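Local coordinates for protein (S)-ureidoglycine aminohydrolase (Escherichia coli, PDB 1RC6) that hydrolyses (S)-ureidoglycine to (S)-ureidoglycolate and ammonia, a manganese-dependent step in the anaerobic use of allantoin as a nitrogen source, at residues S58-Q68 with A124-R134. Numbering follows the deposited sequence.
Sequences SFVDYLVTLHQ and AEDSQIFLYKR
Four hydrogen-bonded pairs, from Val60–Lys133 to Leu66–Ser127, zip strands 60-67 and 127-134 together antiparallel, their directions 166° apart. On the face carrying Asp61, Leu63, Phe130 and Tyr132, packing is close at the Arg134 end. The Phe59 and Tyr132 rings lie nearly parallel but slid apart, with centroids 5.0 Å from each other, and Tyr132 CE2 sits over one face of Phe59. Beside them, Tyr132 CD2 meets Asp61 CB at 3.9 Å, while the Asp61 carboxylate turns to Tyr227 and the backbone of Ser51. Arg134, bent at its third torsion (chi3 -63°), links its own strand to the loop before strand 60-67: NH1 reaches Tyr132 OH within the guanidinium plane at 2.8 Å, and NH2 bonds Ser58 OG, which also pairs with Glu201. A leucine in place of Arg134 would probably leave both Ser58 OG and the Tyr132 hydroxyl without this donor, and the Tyr132 ring freer to shift against Phe59. On the other face, Val64 CB packs on Ile129 CG2 at 3.8 Å, and Tyr62 CD1 lies against Leu131 CB. The far end is looser and exposed, where Gln68 NE2 makes a weak bond of 3.3 Å to Ala124 O. In this antiparallel sheet of the N-terminal cupin domain, 60-67 runs between 46-49 and 127-135, and strand 81-89 flanks 127-135 on its other edge; Met179 and Met181 of strand 179-186, in a different sheet, pack against Tyr132 and Phe130 respectively.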
ATOM      1  N   SER A  58       3.998 -11.637  -4.025  1.00 37.40           N
ATOM      2  CA  SER A  58       3.384 -12.706  -3.254  1.00 37.88           C
ATOM      3  C   SER A  58       2.223 -12.085  -2.497  1.00 38.74           C
ATOM      4  O   SER A  58       1.897 -12.489  -1.383  1.00 40.87           O
ATOM      5  CB  SER A  58       4.395 -13.308  -2.277  1.00 34.52           C
ATOM      6  OG  SER A  58       4.849 -12.334  -1.351  1.00 38.40           O
ATOM      7  N   PHE A  59       1.616 -11.077  -3.115  1.00 39.25           N
ATOM      8  CA  PHE A  59       0.476 -10.372  -2.549  1.00 34.95           C
ATOM      9  C   PHE A  59      -0.260  -9.697  -3.682  1.00 35.17           C
ATOM     10  O   PHE A  59       0.194  -9.722  -4.828  1.00 35.64           O
ATOM     11  CB  PHE A  59       0.932  -9.302  -1.556  1.00 30.20           C
ATOM     12  CG  PHE A  59       1.903  -8.290  -2.138  1.00 28.29           C
ATOM     13  CD1 PHE A  59       3.278  -8.519  -2.106  1.00 26.41           C
ATOM     14  CD2 PHE A  59       1.439  -7.107  -2.714  1.00 26.37           C
ATOM     15  CE1 PHE A  59       4.174  -7.587  -2.634  1.00 23.36           C
ATOM     16  CE2 PHE A  59       2.327  -6.172  -3.247  1.00 23.02           C
ATOM     17  CZ  PHE A  59       3.697  -6.416  -3.204  1.00 24.84           C
ATOM     18  N   VAL A  60      -1.409  -9.113  -3.377  1.00 29.64           N
ATOM     19  CA  VAL A  60      -2.166  -8.381  -4.379  1.00 26.15           C
ATOM     20  C   VAL A  60      -2.542  -7.104  -3.687  1.00 26.53           C
ATOM     21  O   VAL A  60      -3.051  -7.157  -2.574  1.00 28.91           O
ATOM     22  CB  VAL A  60      -3.470  -9.072  -4.775  1.00 20.37           C
ATOM     23  CG1 VAL A  60      -4.142  -8.265  -5.861  1.00 15.74           C
ATOM     24  CG2 VAL A  60      -3.211 -10.497  -5.239  1.00 18.36           C
ATOM     25  N   ASP A  61      -2.267  -5.957  -4.296  1.00 19.65           N
ATOM     26  CA  ASP A  61      -2.656  -4.708  -3.658  1.00 19.50           C
ATOM     27  C   ASP A  61      -3.477  -3.873  -4.623  1.00 19.56           C
ATOM     28  O   ASP A  61      -3.463  -4.122  -5.832  1.00 18.67           O
ATOM     29  CB  ASP A  61      -1.444  -3.954  -3.101  1.00 26.26           C
ATOM     30  CG  ASP A  61      -0.351  -3.759  -4.112  1.00 29.49           C
ATOM     31  OD1 ASP A  61       0.723  -3.275  -3.699  1.00 27.50           O
ATOM     32  OD2 ASP A  61      -0.556  -4.082  -5.309  1.00 34.46           O
ATOM     33  N   TYR A  62      -4.231  -2.916  -4.088  1.00 24.19           N
ATOM     34  CA  TYR A  62      -5.112  -2.108  -4.917  1.00 25.01           C
ATOM     35  C   TYR A  62      -5.140  -0.644  -4.558  1.00 27.33           C
ATOM     36  O   TYR A  62      -4.725  -0.226  -3.477  1.00 28.23           O
ATOM     37  CB  TYR A  62      -6.571  -2.571  -4.796  1.00 29.03           C
ATOM     38  CG  TYR A  62      -6.832  -4.051  -4.683  1.00 25.69           C
ATOM     39  CD1 TYR A  62      -6.282  -4.808  -3.646  1.00 25.46           C
ATOM     40  CD2 TYR A  62      -7.653  -4.694  -5.605  1.00 27.45           C
ATOM     41  CE1 TYR A  62      -6.543  -6.182  -3.535  1.00 27.25           C
ATOM     42  CE2 TYR A  62      -7.924  -6.063  -5.502  1.00 29.34           C
ATOM     43  CZ  TYR A  62      -7.368  -6.795  -4.470  1.00 29.60           C
ATOM     44  OH  TYR A  62      -7.653  -8.135  -4.389  1.00 32.24           O
ATOM     45  N   LEU A  63      -5.675   0.128  -5.488  1.00 26.51           N
ATOM     46  CA  LEU A  63      -5.869   1.547  -5.304  1.00 28.96           C
ATOM     47  C   LEU A  63      -7.350   1.669  -5.645  1.00 29.26           C
ATOM     48  O   LEU A  63      -7.781   1.243  -6.713  1.00 30.91           O
ATOM     49  CB  LEU A  63      -5.017   2.342  -6.277  1.00 42.19           C
ATOM     50  CG  LEU A  63      -4.997   3.858  -6.074  1.00 50.78           C
ATOM     51  CD1 LEU A  63      -3.897   4.442  -6.954  1.00 58.46           C
ATOM     52  CD2 LEU A  63      -6.352   4.477  -6.430  1.00 54.19           C
ATOM     53  N   VAL A  64      -8.140   2.217  -4.734  1.00 22.34           N
ATOM     54  CA  VAL A  64      -9.562   2.321  -4.990  1.00 20.19           C
ATOM     55  C   VAL A  64     -10.127   3.674  -4.610  1.00 23.79           C
ATOM     56  O   VAL A  64     -10.018   4.104  -3.455  1.00 22.92           O
ATOM     57  CB  VAL A  64     -10.345   1.236  -4.206  1.00 16.28           C
ATOM     58  CG1 VAL A  64     -11.798   1.219  -4.649  1.00 11.61           C
ATOM     59  CG2 VAL A  64      -9.703  -0.130  -4.411  1.00 13.34           C
ATOM     60  N   THR A  65     -10.718   4.366  -5.577  1.00 34.51           N
ATOM     61  CA  THR A  65     -11.327   5.643  -5.248  1.00 39.27           C
ATOM     62  C   THR A  65     -12.825   5.359  -5.071  1.00 38.04           C
ATOM     63  O   THR A  65     -13.505   4.831  -5.970  1.00 37.96           O
ATOM     64  CB  THR A  65     -11.109   6.713  -6.345  1.00 36.47           C
ATOM     65  OG1 THR A  65     -12.052   6.509  -7.397  1.00 45.62           O
ATOM     66  CG2 THR A  65      -9.695   6.628  -6.901  1.00 41.06           C
ATOM     67  N   LEU A  66     -13.322   5.697  -3.886  1.00 28.79           N
ATOM     68  CA  LEU A  66     -14.714   5.479  -3.541  1.00 27.64           C
ATOM     69  C   LEU A  66     -15.591   6.658  -3.876  1.00 27.27           C
ATOM     70  O   LEU A  66     -15.332   7.781  -3.451  1.00 24.86           O
ATOM     71  CB  LEU A  66     -14.820   5.188  -2.053  1.00 26.18           C
ATOM     72  CG  LEU A  66     -13.834   4.109  -1.597  1.00 25.33           C
ATOM     73  CD1 LEU A  66     -13.690   4.170  -0.089  1.00 21.99           C
ATOM     74  CD2 LEU A  66     -14.305   2.723  -2.080  1.00 20.58           C
ATOM     75  N   HIS A  67     -16.629   6.402  -4.654  1.00 31.44           N
ATOM     76  CA  HIS A  67     -17.576   7.454  -4.982  1.00 32.88           C
ATOM     77  C   HIS A  67     -18.652   7.402  -3.891  1.00 33.93           C
ATOM     78  O   HIS A  67     -18.473   6.712  -2.877  1.00 33.52           O
ATOM     79  CB  HIS A  67     -18.148   7.208  -6.377  1.00 32.24           C
ATOM     80  CG  HIS A  67     -17.130   7.365  -7.461  1.00 36.38           C
ATOM     81  ND1 HIS A  67     -16.802   6.348  -8.335  1.00 37.64           N
ATOM     82  CD2 HIS A  67     -16.299   8.394  -7.755  1.00 35.97           C
ATOM     83  CE1 HIS A  67     -15.809   6.742  -9.113  1.00 35.76           C
ATOM     84  NE2 HIS A  67     -15.485   7.979  -8.780  1.00 36.48           N
ATOM     85  N   GLN A  68     -19.752   8.126  -4.069  1.00 28.25           N
ATOM     86  CA  GLN A  68     -20.802   8.103  -3.065  1.00 30.40           C
ATOM     87  C   GLN A  68     -21.312   6.679  -2.879  1.00 31.51           C
ATOM     88  O   GLN A  68     -21.775   6.047  -3.828  1.00 32.52           O
ATOM     89  CB  GLN A  68     -21.941   9.017  -3.480  1.00 19.61           C
ATOM     90  CG  GLN A  68     -21.464  10.398  -3.816  1.00 24.17           C
ATOM     91  CD  GLN A  68     -22.584  11.339  -4.155  1.00 23.32           C
ATOM     92  OE1 GLN A  68     -23.620  10.931  -4.695  1.00 26.77           O
ATOM     93  NE2 GLN A  68     -22.380  12.612  -3.861  1.00 24.59           N
ATOM     94  N   ALA A 124     -19.609  12.720   1.138  1.00 30.46           N
ATOM     95  CA  ALA A 124     -20.217  12.990  -0.158  1.00 32.47           C
ATOM     96  C   ALA A 124     -19.210  12.920  -1.290  1.00 33.45           C
ATOM     97  O   ALA A 124     -19.463  12.301  -2.317  1.00 43.46           O
ATOM     98  CB  ALA A 124     -20.880  14.351  -0.140  1.00 57.96           C
ATOM     99  N   GLU A 125     -18.067  13.566  -1.099  1.00 40.53           N
ATOM    100  CA  GLU A 125     -17.016  13.585  -2.102  1.00 44.12           C
ATOM    101  C   GLU A 125     -16.316  12.239  -2.107  1.00 44.19           C
ATOM    102  O   GLU A 125     -16.484  11.439  -1.194  1.00 47.19           O
ATOM    103  CB  GLU A 125     -15.998  14.680  -1.793  1.00 65.75           C
ATOM    104  CG  GLU A 125     -16.573  15.928  -1.150  1.00 85.61           C
ATOM    105  CD  GLU A 125     -16.785  15.769   0.349  1.00 93.89           C
ATOM    106  OE1 GLU A 125     -17.611  14.930   0.762  1.00 94.78           O
ATOM    107  OE2 GLU A 125     -16.114  16.486   1.123  1.00 96.21           O
ATOM    108  N   ASP A 126     -15.521  11.997  -3.139  1.00 51.50           N
ATOM    109  CA  ASP A 126     -14.800  10.743  -3.259  1.00 47.58           C
ATOM    110  C   ASP A 126     -13.758  10.546  -2.169  1.00 43.10           C
ATOM    111  O   ASP A 126     -13.045  11.473  -1.791  1.00 43.71           O
ATOM    112  CB  ASP A 126     -14.120  10.642  -4.632  1.00 51.71           C
ATOM    113  CG  ASP A 126     -15.109  10.411  -5.763  1.00 48.98           C
ATOM    114  OD1 ASP A 126     -16.218   9.899  -5.494  1.00 50.85           O
ATOM    115  OD2 ASP A 126     -14.776  10.722  -6.924  1.00 45.90           O
ATOM    116  N   SER A 127     -13.688   9.324  -1.659  1.00 40.86           N
ATOM    117  CA  SER A 127     -12.715   8.975  -0.648  1.00 38.46           C
ATOM    118  C   SER A 127     -11.804   7.963  -1.324  1.00 34.48           C
ATOM    119  O   SER A 127     -12.275   7.022  -1.959  1.00 35.84           O
ATOM    120  CB  SER A 127     -13.402   8.356   0.566  1.00 50.38           C
ATOM    121  OG  SER A 127     -14.129   9.339   1.284  1.00 55.03           O
ATOM    122  N   GLN A 128     -10.497   8.162  -1.209  1.00 38.95           N
ATOM    123  CA  GLN A 128      -9.552   7.261  -1.851  1.00 37.13           C
ATOM    124  C   GLN A 128      -8.880   6.301  -0.881  1.00 34.14           C
ATOM    125  O   GLN A 128      -8.392   6.697   0.171  1.00 34.43           O
ATOM    126  CB  GLN A 128      -8.512   8.078  -2.608  1.00 38.91           C
ATOM    127  CG  GLN A 128      -7.420   7.258  -3.235  1.00 42.94           C
ATOM    128  CD  GLN A 128      -6.671   8.033  -4.290  1.00 44.68           C
ATOM    129  OE1 GLN A 128      -7.142   8.149  -5.419  1.00 46.46           O
ATOM    130  NE2 GLN A 128      -5.505   8.582  -3.930  1.00 44.24           N
ATOM    131  N   ILE A 129      -8.834   5.031  -1.272  1.00 29.32           N
ATOM    132  CA  ILE A 129      -8.266   3.986  -0.436  1.00 29.09           C
ATOM    133  C   ILE A 129      -7.142   3.146  -1.072  1.00 28.58           C
ATOM    134  O   ILE A 129      -7.051   3.016  -2.296  1.00 26.91           O
ATOM    135  CB  ILE A 129      -9.437   3.080   0.049  1.00 33.91           C
ATOM    136  CG1 ILE A 129      -9.440   3.065   1.565  1.00 37.17           C
ATOM    137  CG2 ILE A 129      -9.396   1.711  -0.568  1.00 31.69           C
ATOM    138  CD1 ILE A 129      -9.776   4.434   2.149  1.00 39.38           C
ATOM    139  N   PHE A 130      -6.269   2.604  -0.226  1.00 33.87           N
ATOM    140  CA  PHE A 130      -5.178   1.734  -0.674  1.00 32.34           C
ATOM    141  C   PHE A 130      -5.443   0.383  -0.026  1.00 31.87           C
ATOM    142  O   PHE A 130      -5.537   0.297   1.192  1.00 31.80           O
ATOM    143  CB  PHE A 130      -3.822   2.238  -0.200  1.00 29.33           C
ATOM    144  CG  PHE A 130      -2.698   1.277  -0.478  1.00 29.19           C
ATOM    145  CD1 PHE A 130      -2.298   1.016  -1.781  1.00 30.52           C
ATOM    146  CD2 PHE A 130      -2.081   0.591   0.554  1.00 29.19           C
ATOM    147  CE1 PHE A 130      -1.305   0.086  -2.050  1.00 30.21           C
ATOM    148  CE2 PHE A 130      -1.089  -0.344   0.304  1.00 28.78           C
ATOM    149  CZ  PHE A 130      -0.698  -0.599  -1.001  1.00 30.16           C
ATOM    150  N   LEU A 131      -5.560  -0.668  -0.831  1.00 24.00           N
ATOM    151  CA  LEU A 131      -5.845  -2.005  -0.318  1.00 22.78           C
ATOM    152  C   LEU A 131      -4.725  -2.978  -0.543  1.00 21.76           C
ATOM    153  O   LEU A 131      -3.990  -2.866  -1.523  1.00 21.87           O
ATOM    154  CB  LEU A 131      -7.104  -2.569  -0.960  1.00 35.03           C
ATOM    155  CG  LEU A 131      -8.409  -2.255  -0.237  1.00 37.71           C
ATOM    156  CD1 LEU A 131      -9.538  -2.886  -1.014  1.00 40.72           C
ATOM    157  CD2 LEU A 131      -8.364  -2.778   1.209  1.00 37.53           C
ATOM    158  N   TYR A 132      -4.631  -3.961   0.348  1.00 25.59           N
ATOM    159  CA  TYR A 132      -3.581  -4.955   0.274  1.00 26.26           C
ATOM    160  C   TYR A 132      -4.017  -6.263   0.895  1.00 28.34           C
ATOM    161  O   TYR A 132      -4.718  -6.273   1.906  1.00 29.83           O
ATOM    162  CB  TYR A 132      -2.351  -4.424   1.006  1.00 23.87           C
ATOM    163  CG  TYR A 132      -1.190  -5.386   1.108  1.00 26.62           C
ATOM    164  CD1 TYR A 132      -1.186  -6.411   2.045  1.00 25.63           C
ATOM    165  CD2 TYR A 132      -0.070  -5.245   0.287  1.00 26.97           C
ATOM    166  CE1 TYR A 132      -0.083  -7.265   2.172  1.00 26.74           C
ATOM    167  CE2 TYR A 132       1.029  -6.096   0.404  1.00 25.36           C
ATOM    168  CZ  TYR A 132       1.020  -7.095   1.350  1.00 26.35           C
ATOM    169  OH  TYR A 132       2.138  -7.889   1.517  1.00 26.32           O
ATOM    170  N   LYS A 133      -3.608  -7.371   0.290  1.00 26.90           N
ATOM    171  CA  LYS A 133      -3.950  -8.676   0.828  1.00 27.65           C
ATOM    172  C   LYS A 133      -2.864  -9.671   0.466  1.00 28.24           C
ATOM    173  O   LYS A 133      -2.208  -9.529  -0.553  1.00 30.23           O
ATOM    174  CB  LYS A 133      -5.286  -9.164   0.273  1.00 26.32           C
ATOM    175  CG  LYS A 133      -5.242  -9.554  -1.205  1.00 25.23           C
ATOM    176  CD  LYS A 133      -6.514 -10.274  -1.644  1.00 22.24           C
ATOM    177  CE  LYS A 133      -6.462 -10.620  -3.113  1.00 18.79           C
ATOM    178  NZ  LYS A 133      -7.652 -11.383  -3.571  1.00 18.54           N
ATOM    179  N   ARG A 134      -2.671 -10.671   1.317  1.00 24.17           N
ATOM    180  CA  ARG A 134      -1.685 -11.724   1.078  1.00 26.86           C
ATOM    181  C   ARG A 134      -2.131 -12.960   1.846  1.00 29.38           C
ATOM    182  O   ARG A 134      -3.007 -12.881   2.705  1.00 30.12           O
ATOM    183  CB  ARG A 134      -0.285 -11.312   1.551  1.00 26.25           C
ATOM    184  CG  ARG A 134      -0.109 -11.294   3.042  1.00 24.33           C
ATOM    185  CD  ARG A 134       1.303 -10.917   3.454  1.00 28.32           C
ATOM    186  NE  ARG A 134       2.303 -11.885   3.003  1.00 29.27           N
ATOM    187  CZ  ARG A 134       3.198 -11.635   2.048  1.00 29.89           C
ATOM    188  NH1 ARG A 134       3.220 -10.447   1.446  1.00 30.50           N
ATOM    189  NH2 ARG A 134       4.059 -12.572   1.682  1.00 25.10           N
TER